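Local structure of methylaspartate ammonia-lyase (Citrobacter amalonaticus, 1KKO) at residues L270-K281 and G301-W309. The protein catalyses the reversible, magnesium-dependent anti elimination of ammonia from L-threo-3-methylaspartate to give mesaconate, using an enolase-superfamily TIM barrel. Numbering follows the deposited sequence.
Sequences LYIEGPVDAGNK and GVKIVADEW
Lys-303 lies alongside Tyr-271, its CB over one ring face, 4.0 Å from the centroid and 21° off the normal, a CH-pi contact. The extended lysine chain follows the ring outward until NZ donates to Tyr-271 OH at 3.2 Å; both polar ends also bind Glu-354. Val-305 CG2 meets the same ring at its edge, 3.9 Å from Tyr-271 CD2. These residues share a sheet face with Glu-273, and the parallel pairing beneath them is fixed by four backbone bonds, from Lys-303 N to Leu-270 O through to Gly-274 N to Val-305 O (3.0 Å). This is the beta-alpha-beta unit of neighbouring barrel strands 270-273 and 303-306, joined through helix 281-298.

Beyond the strands, Trp-309 lies against the 279-280 backbone, with Asn-280 CA over its six-membered ring, 4.0 Å from the centroid. Its NE1 donates within the ring plane to the syn side of Asp-277 OD1 (2.9 Å), tilted out of the carboxylate plane. Gly-279 N reaches that oxygen from the opposite face, closing an Asx turn, so two donors grip one atom.

At the C-terminal strand ends, magnesium-binding Glu-273 and Asp-307 converge at an angle. With Glu-273 CG anti to its backbone N (chi1 -178°), OE2 comes 3.6 Å from Asp-307 OD2, their carboxylate planes 58° apart. His-236 NE2 bonds OE1 and substrate-binding Gln-329 NE2 bonds OE2, holding Glu-273 in place. Such close like charges, with metal-binding Asp-238 adjacent, are consistent with a site built for magnesium, which would probably offset them.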
loop_
_atom_site.group_PDB
_atom_site.type_symbol
_atom_site.label_atom_id
_atom_site.label_comp_id
_atom_site.label_asym_id
_atom_site.label_seq_id
_atom_site.Cartn_x
_atom_site.Cartn_y
_atom_site.Cartn_z
ATOM N N LEU A 270 -18.850 18.964 -8.281
ATOM C CA LEU A 270 -19.147 18.356 -6.998
ATOM C C LEU A 270 -20.060 17.153 -7.145
ATOM O O LEU A 270 -21.076 17.198 -7.840
ATOM C CB LEU A 270 -19.778 19.388 -6.055
ATOM C CG LEU A 270 -20.181 18.900 -4.664
ATOM C CD1 LEU A 270 -18.955 18.488 -3.851
ATOM C CD2 LEU A 270 -20.969 19.981 -3.933
ATOM N N TYR A 271 -19.659 16.073 -6.472
ATOM C CA TYR A 271 -20.429 14.850 -6.385
ATOM C C TYR A 271 -20.662 14.519 -4.915
ATOM O O TYR A 271 -19.727 14.599 -4.106
ATOM C CB TYR A 271 -19.652 13.692 -6.992
ATOM C CG TYR A 271 -19.619 13.638 -8.499
ATOM C CD1 TYR A 271 -18.896 14.557 -9.236
ATOM C CD2 TYR A 271 -20.302 12.651 -9.184
ATOM C CE1 TYR A 271 -18.866 14.504 -10.629
ATOM C CE2 TYR A 271 -20.256 12.566 -10.575
ATOM C CZ TYR A 271 -19.534 13.493 -11.285
ATOM O OH TYR A 271 -19.489 13.409 -12.665
ATOM N N ILE A 272 -21.896 14.139 -4.583
ATOM C CA ILE A 272 -22.231 13.703 -3.234
ATOM C C ILE A 272 -22.692 12.255 -3.297
ATOM O O ILE A 272 -23.674 11.938 -3.957
ATOM C CB ILE A 272 -23.343 14.578 -2.621
ATOM C CG1 ILE A 272 -22.892 16.036 -2.490
ATOM C CG2 ILE A 272 -23.787 14.003 -1.264
ATOM C CD1 ILE A 272 -21.722 16.279 -1.552
ATOM N N GLU A 273 -21.944 11.381 -2.636
ATOM C CA GLU A 273 -22.252 9.959 -2.615
ATOM C C GLU A 273 -23.061 9.590 -1.381
ATOM O O GLU A 273 -22.815 10.105 -0.288
ATOM C CB GLU A 273 -20.957 9.135 -2.689
ATOM C CG GLU A 273 -21.192 7.630 -2.716
ATOM C CD GLU A 273 -19.968 6.821 -3.096
ATOM O OE1 GLU A 273 -18.850 7.361 -3.119
ATOM O OE2 GLU A 273 -20.132 5.615 -3.362
ATOM N N GLY A 274 -24.028 8.706 -1.574
ATOM C CA GLY A 274 -24.845 8.221 -0.481
ATOM C C GLY A 274 -25.603 9.290 0.283
ATOM O O GLY A 274 -25.551 9.330 1.502
ATOM N N PRO A 275 -26.332 10.169 -0.387
ATOM C CA PRO A 275 -27.015 11.237 0.351
ATOM C C PRO A 275 -28.028 10.732 1.385
ATOM O O PRO A 275 -28.178 11.365 2.437
ATOM C CB PRO A 275 -27.713 12.029 -0.756
ATOM C CG PRO A 275 -27.840 11.088 -1.874
ATOM C CD PRO A 275 -26.560 10.284 -1.840
ATOM N N VAL A 276 -28.691 9.621 1.082
ATOM C CA VAL A 276 -29.688 9.036 1.967
ATOM C C VAL A 276 -29.488 7.535 2.001
ATOM O O VAL A 276 -28.861 6.967 1.110
ATOM C CB VAL A 276 -31.109 9.322 1.438
ATOM C CG1 VAL A 276 -31.342 10.801 1.322
ATOM C CG2 VAL A 276 -31.301 8.639 0.094
ATOM N N ASP A 277 -29.978 6.895 3.056
ATOM C CA ASP A 277 -29.989 5.442 3.145
ATOM C C ASP A 277 -31.402 5.018 3.547
ATOM O O ASP A 277 -31.772 5.072 4.725
ATOM C CB ASP A 277 -28.972 4.932 4.153
ATOM C CG ASP A 277 -28.964 3.425 4.256
ATOM O OD1 ASP A 277 -29.809 2.756 3.624
ATOM O OD2 ASP A 277 -28.145 2.806 4.964
ATOM N N ALA A 278 -32.185 4.597 2.562
ATOM C CA ALA A 278 -33.573 4.198 2.776
ATOM C C ALA A 278 -33.723 2.808 3.381
ATOM O O ALA A 278 -34.844 2.390 3.672
ATOM C CB ALA A 278 -34.336 4.283 1.469
ATOM N N GLY A 279 -32.623 2.078 3.549
ATOM C CA GLY A 279 -32.658 0.799 4.253
ATOM C C GLY A 279 -33.002 -0.436 3.457
ATOM O O GLY A 279 -33.005 -1.549 3.987
ATOM N N ASN A 280 -33.311 -0.256 2.186
ATOM C CA ASN A 280 -33.571 -1.380 1.308
ATOM C C ASN A 280 -33.452 -0.873 -0.108
ATOM O O ASN A 280 -33.539 0.322 -0.361
ATOM C CB ASN A 280 -34.947 -2.014 1.559
ATOM C CG ASN A 280 -36.079 -1.061 1.304
ATOM O OD1 ASN A 280 -36.395 -0.765 0.162
ATOM N ND2 ASN A 280 -36.700 -0.574 2.369
ATOM N N LYS A 281 -33.265 -1.797 -1.025
ATOM C CA LYS A 281 -33.025 -1.461 -2.404
ATOM C C LYS A 281 -34.182 -0.725 -3.109
ATOM O O LYS A 281 -33.970 0.345 -3.667
ATOM C CB LYS A 281 -32.608 -2.724 -3.133
ATOM C CG LYS A 281 -32.359 -2.560 -4.565
ATOM C CD LYS A 281 -32.102 -3.916 -5.155
ATOM C CE LYS A 281 -32.143 -3.860 -6.640
ATOM N NZ LYS A 281 -31.968 -5.208 -7.225
ATOM N N GLY A 301 -25.873 21.844 -10.693
ATOM C CA GLY A 301 -24.816 21.116 -11.371
ATOM C C GLY A 301 -24.208 20.039 -10.485
ATOM O O GLY A 301 -23.270 19.360 -10.902
ATOM N N VAL A 302 -24.739 19.881 -9.276
ATOM C CA VAL A 302 -24.213 18.889 -8.338
ATOM C C VAL A 302 -24.787 17.522 -8.678
ATOM O O VAL A 302 -25.965 17.385 -8.974
ATOM C CB VAL A 302 -24.540 19.240 -6.871
ATOM C CG1 VAL A 302 -23.912 18.216 -5.922
ATOM C CG2 VAL A 302 -24.057 20.638 -6.520
ATOM N N LYS A 303 -23.945 16.497 -8.616
ATOM C CA LYS A 303 -24.369 15.148 -8.962
ATOM C C LYS A 303 -24.411 14.238 -7.738
ATOM O O LYS A 303 -23.710 14.487 -6.774
ATOM C CB LYS A 303 -23.427 14.572 -10.018
ATOM C CG LYS A 303 -23.568 15.260 -11.376
ATOM C CD LYS A 303 -22.559 14.725 -12.366
ATOM C CE LYS A 303 -22.681 15.357 -13.733
ATOM N NZ LYS A 303 -21.541 14.930 -14.587
ATOM N N ILE A 304 -25.249 13.208 -7.783
ATOM C CA ILE A 304 -25.302 12.237 -6.686
ATOM C C ILE A 304 -24.898 10.847 -7.174
ATOM O O ILE A 304 -25.076 10.482 -8.345
ATOM C CB ILE A 304 -26.663 12.221 -5.926
ATOM C CG1 ILE A 304 -27.822 11.835 -6.841
ATOM C CG2 ILE A 304 -26.889 13.565 -5.233
ATOM C CD1 ILE A 304 -29.105 11.497 -6.090
ATOM N N VAL A 305 -24.333 10.095 -6.234
ATOM C CA VAL A 305 -23.784 8.778 -6.483
ATOM C C VAL A 305 -24.482 7.738 -5.608
ATOM O O VAL A 305 -24.537 7.886 -4.384
ATOM C CB VAL A 305 -22.279 8.748 -6.144
ATOM C CG1 VAL A 305 -21.659 7.426 -6.590
ATOM C CG2 VAL A 305 -21.556 9.916 -6.773
ATOM N N ALA A 306 -24.997 6.678 -6.222
ATOM C CA ALA A 306 -25.569 5.562 -5.487
ATOM C C ALA A 306 -24.459 4.682 -4.955
ATOM O O ALA A 306 -23.411 4.527 -5.570
ATOM C CB ALA A 306 -26.472 4.762 -6.359
ATOM N N ASP A 307 -24.704 4.073 -3.810
ATOM C CA ASP A 307 -23.733 3.164 -3.215
ATOM C C ASP A 307 -24.483 2.107 -2.405
ATOM O O ASP A 307 -24.610 0.964 -2.841
ATOM C CB ASP A 307 -22.756 3.964 -2.362
ATOM C CG ASP A 307 -21.759 3.105 -1.641
ATOM O OD1 ASP A 307 -21.488 1.962 -2.064
ATOM O OD2 ASP A 307 -21.176 3.519 -0.618
ATOM N N GLU A 308 -24.997 2.496 -1.241
ATOM C CA GLU A 308 -25.751 1.572 -0.398
ATOM C C GLU A 308 -26.901 0.927 -1.181
ATOM O O GLU A 308 -27.650 1.606 -1.880
ATOM C CB GLU A 308 -26.335 2.298 0.821
ATOM C CG GLU A 308 -25.356 3.071 1.698
ATOM C CD GLU A 308 -25.160 4.529 1.289
ATOM O OE1 GLU A 308 -25.379 4.880 0.105
ATOM O OE2 GLU A 308 -24.776 5.335 2.172
ATOM N N TRP A 309 -27.026 -0.387 -1.026
ATOM C CA TRP A 309 -28.070 -1.221 -1.630
ATOM C C TRP A 309 -27.858 -1.461 -3.118
ATOM O O TRP A 309 -28.688 -2.108 -3.758
ATOM C CB TRP A 309 -29.476 -0.683 -1.332
ATOM C CG TRP A 309 -29.649 -0.575 0.149
ATOM C CD1 TRP A 309 -29.639 0.562 0.885
ATOM C CD2 TRP A 309 -29.742 -1.655 1.081
ATOM N NE1 TRP A 309 -29.765 0.266 2.221
ATOM C CE2 TRP A 309 -29.830 -1.094 2.366
ATOM C CE3 TRP A 309 -29.794 -3.041 0.955
ATOM C CZ2 TRP A 309 -29.938 -1.870 3.515
ATOM C CZ3 TRP A 309 -29.917 -3.810 2.103
ATOM C CH2 TRP A 309 -29.987 -3.218 3.357
HETATM O O HOH W 1 -21.086 17.565 -10.682
HETATM O O HOH W 2 -20.907 20.811 -9.281
#